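Local coordinates for PKS_KS domain-containing protein (Photorhabdus luminescens subsp. laumondii, PDB 6SMO) that acts as the ketosynthase of a minimal type II polyketide synthase for octaketide biosynthesis, probably catalysing chain-elongating condensation, and binds a hexaketide, at residues F47-H52 / L384-Y390; S218-L222 / I260-C264; A307-I312 / I431-I435. All coordinates share one frame. Residue numbers count along the deposited sequence, not the author numbering.

Contact 1 (F47-H52 / L384-Y390); sequences FWNNIH and LEIEKQY
Helix 47-52 crosses the end of helix 384-388 almost at right angles, followed by a turn at Q389 and the extended Y390. The N-to-C directions of the short axes lie 82° apart (signed, -82°), and their 12.1 Å approach accommodates large side chains. F47 meets L384 with its ring edge, CD2 to L384 CD1 3.9 Å. W48 (chi1 t, chi2 -108°; CA 7.4 Å from L384 CA), broad and flat, fills most of the gap. Its CE3 lies 3.7 Å from L384 CB and its CZ2 3.8 Å from Y390 CB, while K388 lays its aliphatic chain over one indole face (CD to W48 NE1, 3.4 Å), its NZ making an off-centre cation-pi contact 4.5 Å from the five-membered-ring centroid. One turn on, H52 (chi1 t) forms an offset stack on Y390, centroids 3.9 Å apart, planes at 25°. Q389's left-handed phi/psi (50/43) brings Y390 there. The W48-H52-Y390 aromatic cluster ties helix 44-53 to strand 390-391, just after helix 372-388; F47 and L384 also touch V36 and L34 of strand 29-37.

Contact 2 (S218-L222 / I260-C264); sequences SEAPL and IAEGC
Antiparallel pairing starts here where strand 263-271 meets the end of strand 212-219, the segments' end-to-end directions lying 150° apart. I260 directs its side chain at the partner: its CG2 lies 3.7 Å from L222 CD2 and its CG1 4.0 Å from P221 CG, so compact proline and branched leucine give it an apolar seat. A261 turns its small methyl away; its O lies 3.0 Å from P221 CG. P221 is about 6 Å from the bound hexaketide, whose pocket includes nearby I131 and S226. E262 (chi1 p, otherwise extended) packs CG 3.7 Å from L222 CD1, its buried charge answered by a salt bridge to K95. G263, at phi/psi 147/-171 where a CB would collide with the preceding carbonyl, makes a hydrogen-bonded pair with E219: E219 N to G263 O, 2.9 Å; G263 N to E219 O, 3.1 Å. C264 faces S218 in a non-hydrogen-bonded pair, CB to S218 OG 3.6 Å. Helix 95-111 covers the C264 face; on the opposite face E219, its carboxylate accepting hydrogen bonds from A130 N and I131 N, touches helix 372-388, as in the layered thiolase fold.

Contact 3 (A307-I312 / I431-I435); sequences AMARCI and IHSVI
Helix 307-312 lies along strand 431-435 at 29° between N-to-C directions, with 7.9 Å between short axes, a spacing that small and slender helix side chains permit. The extended strand turns H432 and V434 toward the helix and S433 away. V434 (chi1 t) supplies one bump: its CG2 fits a hollow walled by M308 SD (3.9 Å), C311 SG (3.7 Å) and I312 CG1 (3.9 Å). Conversely, the compact C311 thiol drops into the dip between H432 and V434, its SG 3.6 Å from H432 O. The H432 ring, chi1 m, is the larger bump and slots beside the first turn: A307 CB reaches its CD2 at 3.8 Å, and M308 CB sits 4.0 Å above the ring centroid in a CH-pi contact. M308 CE approaches H432 ND1 at 3.4 Å, while N294 and S426 hydrogen-bond the imidazole. Helix 306-319 thus covers one face of strand 431-438 and its neighbours 420-427 and 284-293, whereas S433 OG hydrogen-bonds D196 of helix 193-206 on the other, as in the layered thiolase fold.

How the contacts relate
From the N terminus, helix 44-53 opens contact 1, whose partner at 384-390 comes more than 330 residues later. Contact 2 opens at 218 and closes at 264, a short excursion wholly within that long loop. Contact 3 begins next, at helix 306-319, but its strand partner 431-435 follows the closure of contact 1, so these two cross; contacts 2 and 3 merely succeed each other. Contact 1 ties N-terminal helix 44-53 to the C-terminal half, whereas contact 3 stays within that half. Contacts 2 and 3 involve strands of the same mixed sheet, their centres about 23 Å apart; contact 1 joins helix 44-53 to the end of helix 372-388 and the start of strand 390-391, next to that sheet's strand 29-37.

Contact 1 (F47-H52 / L384-Y390)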
loop_
_atom_site.group_PDB
_atom_site.type_symbol
_atom_site.label_atom_id
_atom_site.label_comp_id
_atom_site.label_asym_id
_atom_site.label_seq_id
_atom_site.Cartn_x
_atom_site.Cartn_y
_atom_site.Cartn_z
ATOM N N PHE B 47 17.223 -2.317 -21.380
ATOM C CA PHE B 47 15.777 -2.529 -21.096
ATOM C C PHE B 47 14.954 -2.318 -22.372
ATOM O O PHE B 47 14.110 -3.182 -22.680
ATOM C CB PHE B 47 15.302 -1.597 -19.976
ATOM C CG PHE B 47 13.816 -1.627 -19.714
ATOM C CD1 PHE B 47 13.228 -2.720 -19.095
ATOM C CD2 PHE B 47 13.006 -0.563 -20.081
ATOM C CE1 PHE B 47 11.864 -2.746 -18.851
ATOM C CE2 PHE B 47 11.642 -0.591 -19.836
ATOM C CZ PHE B 47 11.073 -1.683 -19.222
ATOM N N TRP B 48 15.191 -1.210 -23.084
ATOM C CA TRP B 48 14.413 -0.802 -24.287
ATOM C C TRP B 48 14.638 -1.799 -25.432
ATOM O O TRP B 48 13.634 -2.248 -26.021
ATOM C CB TRP B 48 14.764 0.624 -24.731
ATOM C CG TRP B 48 14.116 0.989 -26.030
ATOM C CD1 TRP B 48 14.722 1.133 -27.245
ATOM C CD2 TRP B 48 12.710 1.197 -26.257
ATOM N NE1 TRP B 48 13.795 1.440 -28.205
ATOM C CE2 TRP B 48 12.553 1.486 -27.629
ATOM C CE3 TRP B 48 11.577 1.179 -25.437
ATOM C CZ2 TRP B 48 11.305 1.757 -28.193
ATOM C CZ3 TRP B 48 10.345 1.447 -25.995
ATOM C CH2 TRP B 48 10.213 1.732 -27.355
ATOM N N ASN B 49 15.903 -2.105 -25.738
ATOM C CA ASN B 49 16.320 -2.971 -26.875
ATOM C C ASN B 49 15.570 -4.308 -26.818
ATOM O O ASN B 49 15.090 -4.755 -27.876
ATOM C CB ASN B 49 17.834 -3.205 -26.889
ATOM C CG ASN B 49 18.626 -1.975 -27.281
ATOM O OD1 ASN B 49 18.135 -1.117 -28.011
ATOM N ND2 ASN B 49 19.856 -1.882 -26.804
ATOM N N ASN B 50 15.474 -4.912 -25.629
ATOM C CA ASN B 50 14.886 -6.263 -25.425
ATOM C C ASN B 50 13.365 -6.205 -25.626
ATOM O O ASN B 50 12.841 -7.093 -26.328
ATOM C CB ASN B 50 15.277 -6.850 -24.065
ATOM C CG ASN B 50 16.724 -7.295 -24.012
ATOM O OD1 ASN B 50 17.473 -6.895 -23.124
ATOM N ND2 ASN B 50 17.132 -8.116 -24.965
ATOM N N ILE B 51 12.684 -5.205 -25.052
ATOM C CA ILE B 51 11.196 -5.073 -25.130
ATOM C C ILE B 51 10.796 -4.623 -26.541
ATOM O O ILE B 51 9.674 -4.964 -26.964
ATOM C CB ILE B 51 10.626 -4.143 -24.034
ATOM C CG1 ILE B 51 11.045 -2.680 -24.210
ATOM C CG2 ILE B 51 10.979 -4.670 -22.650
ATOM C CD1 ILE B 51 10.163 -1.702 -23.469
ATOM N N HIS B 52 11.677 -3.894 -27.238
ATOM C CA HIS B 52 11.496 -3.463 -28.651
ATOM C C HIS B 52 11.372 -4.698 -29.552
ATOM O O HIS B 52 10.409 -4.760 -30.343
ATOM C CB HIS B 52 12.654 -2.558 -29.097
ATOM C CG HIS B 52 12.517 -2.054 -30.494
ATOM N ND1 HIS B 52 12.934 -2.786 -31.587
ATOM C CD2 HIS B 52 12.012 -0.900 -30.980
ATOM C CE1 HIS B 52 12.692 -2.105 -32.688
ATOM N NE2 HIS B 52 12.127 -0.943 -32.342
ATOM N N LEU B 384 9.581 5.843 -22.581
ATOM C CA LEU B 384 10.482 5.492 -23.714
ATOM C C LEU B 384 9.663 5.317 -25.000
ATOM O O LEU B 384 10.161 5.721 -26.070
ATOM C CB LEU B 384 11.251 4.210 -23.372
ATOM C CG LEU B 384 12.294 4.343 -22.264
ATOM C CD1 LEU B 384 12.702 2.978 -21.732
ATOM C CD2 LEU B 384 13.512 5.113 -22.753
ATOM N N GLU B 385 8.463 4.734 -24.895
ATOM C CA GLU B 385 7.543 4.479 -26.040
ATOM C C GLU B 385 7.116 5.811 -26.672
ATOM O O GLU B 385 7.153 5.908 -27.914
ATOM C CB GLU B 385 6.319 3.679 -25.591
ATOM C CG GLU B 385 6.563 2.184 -25.511
ATOM C CD GLU B 385 5.375 1.389 -24.998
ATOM O OE1 GLU B 385 4.913 1.679 -23.878
ATOM O OE2 GLU B 385 4.906 0.489 -25.721
ATOM N N ILE B 386 6.722 6.789 -25.847
ATOM C CA ILE B 386 6.257 8.138 -26.293
ATOM C C ILE B 386 7.438 8.891 -26.918
ATOM O O ILE B 386 7.238 9.519 -27.979
ATOM C CB ILE B 386 5.619 8.919 -25.124
ATOM C CG1 ILE B 386 4.299 8.279 -24.682
ATOM C CG2 ILE B 386 5.438 10.389 -25.482
ATOM C CD1 ILE B 386 3.811 8.734 -23.327
ATOM N N GLU B 387 8.611 8.831 -26.280
ATOM C CA GLU B 387 9.869 9.479 -26.747
ATOM C C GLU B 387 10.221 8.984 -28.154
ATOM O O GLU B 387 10.431 9.835 -29.042
ATOM C CB GLU B 387 11.025 9.191 -25.786
ATOM C CG GLU B 387 11.596 10.435 -25.133
ATOM C CD GLU B 387 12.677 11.132 -25.940
ATOM O OE1 GLU B 387 12.516 12.336 -26.224
ATOM O OE2 GLU B 387 13.679 10.470 -26.276
ATOM N N LYS B 388 10.272 7.662 -28.339
ATOM C CA LYS B 388 10.794 7.001 -29.567
ATOM C C LYS B 388 9.653 6.711 -30.551
ATOM O O LYS B 388 9.943 6.138 -31.621
ATOM C CB LYS B 388 11.562 5.733 -29.175
ATOM C CG LYS B 388 12.876 5.988 -28.448
ATOM C CD LYS B 388 13.410 4.785 -27.700
ATOM C CE LYS B 388 14.682 5.081 -26.933
ATOM N NZ LYS B 388 15.871 5.099 -27.820
ATOM N N GLN B 389 8.415 7.105 -30.218
ATOM C CA GLN B 389 7.203 6.928 -31.066
ATOM C C GLN B 389 7.123 5.473 -31.547
ATOM O O GLN B 389 6.815 5.254 -32.737
ATOM C CB GLN B 389 7.225 7.906 -32.244
ATOM C CG GLN B 389 7.163 9.372 -31.835
ATOM C CD GLN B 389 5.783 9.802 -31.401
ATOM O OE1 GLN B 389 5.304 9.439 -30.328
ATOM N NE2 GLN B 389 5.131 10.596 -32.234
ATOM N N TYR B 390 7.402 4.523 -30.650
ATOM C CA TYR B 390 7.336 3.058 -30.891
ATOM C C TYR B 390 6.464 2.420 -29.806
ATOM O O TYR B 390 6.416 2.954 -28.681
ATOM C CB TYR B 390 8.740 2.444 -30.907
ATOM C CG TYR B 390 8.786 1.001 -31.347
ATOM C CD1 TYR B 390 8.921 0.667 -32.685
ATOM C CD2 TYR B 390 8.690 -0.031 -30.428
ATOM C CE1 TYR B 390 8.963 -0.655 -33.099
ATOM C CE2 TYR B 390 8.729 -1.359 -30.825
ATOM C CZ TYR B 390 8.866 -1.672 -32.166
ATOM O OH TYR B 390 8.907 -2.977 -32.565
#

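Contact 2 (S218-L222 / I260-C264)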
loop_
_atom_site.group_PDB
_atom_site.type_symbol
_atom_site.label_atom_id
_atom_site.label_comp_id
_atom_site.label_asym_id
_atom_site.label_seq_id
_atom_site.Cartn_x
_atom_site.Cartn_y
_atom_site.Cartn_z
ATOM N N SER B 218 9.832 -0.262 -6.013
ATOM C CA SER B 218 10.810 -1.375 -5.984
ATOM C C SER B 218 10.139 -2.603 -5.373
ATOM O O SER B 218 9.423 -2.426 -4.419
ATOM C CB SER B 218 12.019 -0.993 -5.207
ATOM O OG SER B 218 13.001 -1.996 -5.274
ATOM N N GLU B 219 10.362 -3.795 -5.935
ATOM C CA GLU B 219 9.773 -5.051 -5.411
ATOM C C GLU B 219 10.762 -6.214 -5.510
ATOM O O GLU B 219 11.412 -6.307 -6.526
ATOM C CB GLU B 219 8.572 -5.398 -6.271
ATOM C CG GLU B 219 7.566 -6.268 -5.583
ATOM C CD GLU B 219 6.884 -5.591 -4.425
ATOM O OE1 GLU B 219 6.993 -6.081 -3.306
ATOM O OE2 GLU B 219 6.273 -4.578 -4.662
ATOM N N ALA B 220 10.845 -7.067 -4.482
ATOM C CA ALA B 220 11.703 -8.278 -4.485
ATOM C C ALA B 220 10.919 -9.455 -3.903
ATOM O O ALA B 220 11.271 -9.928 -2.830
ATOM C CB ALA B 220 12.966 -8.026 -3.719
ATOM N N PRO B 221 9.911 -9.996 -4.608
ATOM C CA PRO B 221 9.037 -11.032 -4.077
ATOM C C PRO B 221 9.340 -12.471 -4.487
ATOM O O PRO B 221 8.469 -13.262 -4.440
ATOM C CB PRO B 221 7.734 -10.605 -4.743
ATOM C CG PRO B 221 8.153 -10.216 -6.119
ATOM C CD PRO B 221 9.528 -9.621 -5.953
ATOM N N LEU B 222 10.543 -12.721 -4.988
ATOM C CA LEU B 222 10.914 -14.084 -5.400
ATOM C C LEU B 222 11.509 -14.825 -4.216
ATOM O O LEU B 222 12.650 -15.211 -4.277
ATOM C CB LEU B 222 11.883 -13.978 -6.567
ATOM C CG LEU B 222 11.314 -13.247 -7.772
ATOM C CD1 LEU B 222 12.184 -13.464 -8.988
ATOM C CD2 LEU B 222 9.897 -13.690 -8.040
ATOM N N ILE B 260 5.131 -14.393 -11.562
ATOM C CA ILE B 260 5.711 -13.448 -10.559
ATOM C C ILE B 260 7.125 -13.062 -11.007
ATOM O O ILE B 260 7.807 -13.909 -11.617
ATOM C CB ILE B 260 5.693 -14.046 -9.137
ATOM C CG1 ILE B 260 5.919 -12.967 -8.074
ATOM C CG2 ILE B 260 6.691 -15.189 -9.002
ATOM C CD1 ILE B 260 5.475 -13.371 -6.688
ATOM N N ALA B 261 7.536 -11.825 -10.712
ATOM C CA ALA B 261 8.825 -11.227 -11.131
ATOM C C ALA B 261 9.336 -10.280 -10.041
ATOM O O ALA B 261 8.573 -9.993 -9.102
ATOM C CB ALA B 261 8.644 -10.502 -12.442
ATOM N N GLU B 262 10.585 -9.825 -10.175
ATOM C CA GLU B 262 11.221 -8.803 -9.300
ATOM C C GLU B 262 11.726 -7.652 -10.176
ATOM O O GLU B 262 11.749 -7.815 -11.414
ATOM C CB GLU B 262 12.357 -9.416 -8.476
ATOM C CG GLU B 262 13.485 -10.007 -9.309
ATOM C CD GLU B 262 14.647 -10.577 -8.510
ATOM O OE1 GLU B 262 15.596 -11.085 -9.139
ATOM O OE2 GLU B 262 14.603 -10.514 -7.263
ATOM N N GLY B 263 12.106 -6.534 -9.554
ATOM C CA GLY B 263 12.690 -5.366 -10.240
ATOM C C GLY B 263 12.308 -4.057 -9.576
ATOM O O GLY B 263 11.715 -4.093 -8.479
ATOM N N CYS B 264 12.640 -2.938 -10.225
ATOM C CA CYS B 264 12.383 -1.556 -9.740
ATOM C C CYS B 264 12.306 -0.590 -10.927
ATOM O O CYS B 264 13.102 -0.751 -11.874
ATOM C CB CYS B 264 13.471 -1.104 -8.774
ATOM S SG CYS B 264 13.290 0.614 -8.225
#

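Contact 3 (A307-I312 / I431-I435)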
loop_
_atom_site.group_PDB
_atom_site.type_symbol
_atom_site.label_atom_id
_atom_site.label_comp_id
_atom_site.label_asym_id
_atom_site.label_seq_id
_atom_site.Cartn_x
_atom_site.Cartn_y
_atom_site.Cartn_z
ATOM N N ALA B 307 -15.805 0.099 -12.400
ATOM C CA ALA B 307 -14.925 0.831 -11.458
ATOM C C ALA B 307 -13.697 1.369 -12.204
ATOM O O ALA B 307 -13.420 2.579 -12.086
ATOM C CB ALA B 307 -14.522 -0.069 -10.315
ATOM N N MET B 308 -13.002 0.499 -12.945
ATOM C CA MET B 308 -11.799 0.845 -13.751
ATOM C C MET B 308 -12.174 1.899 -14.801
ATOM O O MET B 308 -11.365 2.821 -15.017
ATOM C CB MET B 308 -11.221 -0.397 -14.443
ATOM C CG MET B 308 -10.072 -0.101 -15.396
ATOM S SD MET B 308 -8.704 0.800 -14.621
ATOM C CE MET B 308 -7.607 -0.554 -14.202
ATOM N N ALA B 309 -13.351 1.765 -15.422
ATOM C CA ALA B 309 -13.891 2.696 -16.443
ATOM C C ALA B 309 -14.094 4.087 -15.828
ATOM O O ALA B 309 -13.798 5.082 -16.519
ATOM C CB ALA B 309 -15.177 2.155 -17.018
ATOM N N ARG B 310 -14.580 4.149 -14.583
ATOM C CA ARG B 310 -14.816 5.419 -13.841
ATOM C C ARG B 310 -13.465 6.064 -13.502
ATOM O O ARG B 310 -13.380 7.306 -13.558
ATOM C CB ARG B 310 -15.647 5.179 -12.575
ATOM C CG ARG B 310 -16.429 6.402 -12.117
ATOM C CD ARG B 310 -17.282 6.170 -10.883
ATOM N NE ARG B 310 -16.630 6.621 -9.657
ATOM C CZ ARG B 310 -15.926 5.855 -8.822
ATOM N NH1 ARG B 310 -15.387 6.393 -7.740
ATOM N NH2 ARG B 310 -15.762 4.564 -9.057
ATOM N N CYS B 311 -12.457 5.249 -13.171
ATOM C CA CYS B 311 -11.077 5.685 -12.815
ATOM C C CYS B 311 -10.400 6.336 -14.028
ATOM O O CYS B 311 -9.736 7.374 -13.841
ATOM C CB CYS B 311 -10.239 4.515 -12.314
ATOM S SG CYS B 311 -8.730 5.031 -11.455
ATOM N N ILE B 312 -10.559 5.742 -15.217
ATOM C CA ILE B 312 -10.036 6.276 -16.513
ATOM C C ILE B 312 -10.694 7.637 -16.781
ATOM O O ILE B 312 -9.975 8.564 -17.204
ATOM C CB ILE B 312 -10.283 5.287 -17.673
ATOM C CG1 ILE B 312 -9.508 3.979 -17.493
ATOM C CG2 ILE B 312 -9.963 5.934 -19.013
ATOM C CD1 ILE B 312 -10.074 2.815 -18.276
ATOM N N ILE B 431 -8.281 -2.084 -5.689
ATOM C CA ILE B 431 -7.706 -0.752 -6.023
ATOM C C ILE B 431 -7.425 -0.613 -7.522
ATOM O O ILE B 431 -6.688 -1.426 -8.066
ATOM C CB ILE B 431 -6.445 -0.472 -5.189
ATOM C CG1 ILE B 431 -6.713 -0.595 -3.692
ATOM C CG2 ILE B 431 -5.871 0.890 -5.535
ATOM C CD1 ILE B 431 -5.543 -0.217 -2.835
ATOM N N HIS B 432 -8.066 0.367 -8.155
ATOM C CA HIS B 432 -7.754 0.753 -9.557
ATOM C C HIS B 432 -7.039 2.107 -9.551
ATOM O O HIS B 432 -7.473 2.995 -8.791
ATOM C CB HIS B 432 -9.027 0.798 -10.412
ATOM C CG HIS B 432 -9.679 -0.531 -10.596
ATOM N ND1 HIS B 432 -9.101 -1.539 -11.342
ATOM C CD2 HIS B 432 -10.854 -1.019 -10.144
ATOM C CE1 HIS B 432 -9.890 -2.593 -11.338
ATOM N NE2 HIS B 432 -10.970 -2.300 -10.610
ATOM N N SER B 433 -5.989 2.252 -10.364
ATOM C CA SER B 433 -5.178 3.490 -10.497
ATOM C C SER B 433 -4.827 3.723 -11.969
ATOM O O SER B 433 -4.386 2.764 -12.633
ATOM C CB SER B 433 -3.944 3.423 -9.636
ATOM O OG SER B 433 -4.287 3.491 -8.259
ATOM N N VAL B 434 -5.032 4.954 -12.449
ATOM C CA VAL B 434 -4.779 5.385 -13.855
ATOM C C VAL B 434 -3.986 6.696 -13.827
ATOM O O VAL B 434 -4.340 7.582 -13.023
ATOM C CB VAL B 434 -6.100 5.544 -14.637
ATOM C CG1 VAL B 434 -5.868 6.003 -16.069
ATOM C CG2 VAL B 434 -6.924 4.265 -14.618
ATOM N N ILE B 435 -2.948 6.802 -14.664
ATOM C CA ILE B 435 -2.226 8.077 -14.962
ATOM C C ILE B 435 -2.332 8.342 -16.467
ATOM O O ILE B 435 -2.276 7.371 -17.248
ATOM C CB ILE B 435 -0.759 8.045 -14.483
ATOM C CG1 ILE B 435 0.007 6.831 -15.014
ATOM C CG2 ILE B 435 -0.686 8.132 -12.968
ATOM C CD1 ILE B 435 1.508 6.998 -15.000
#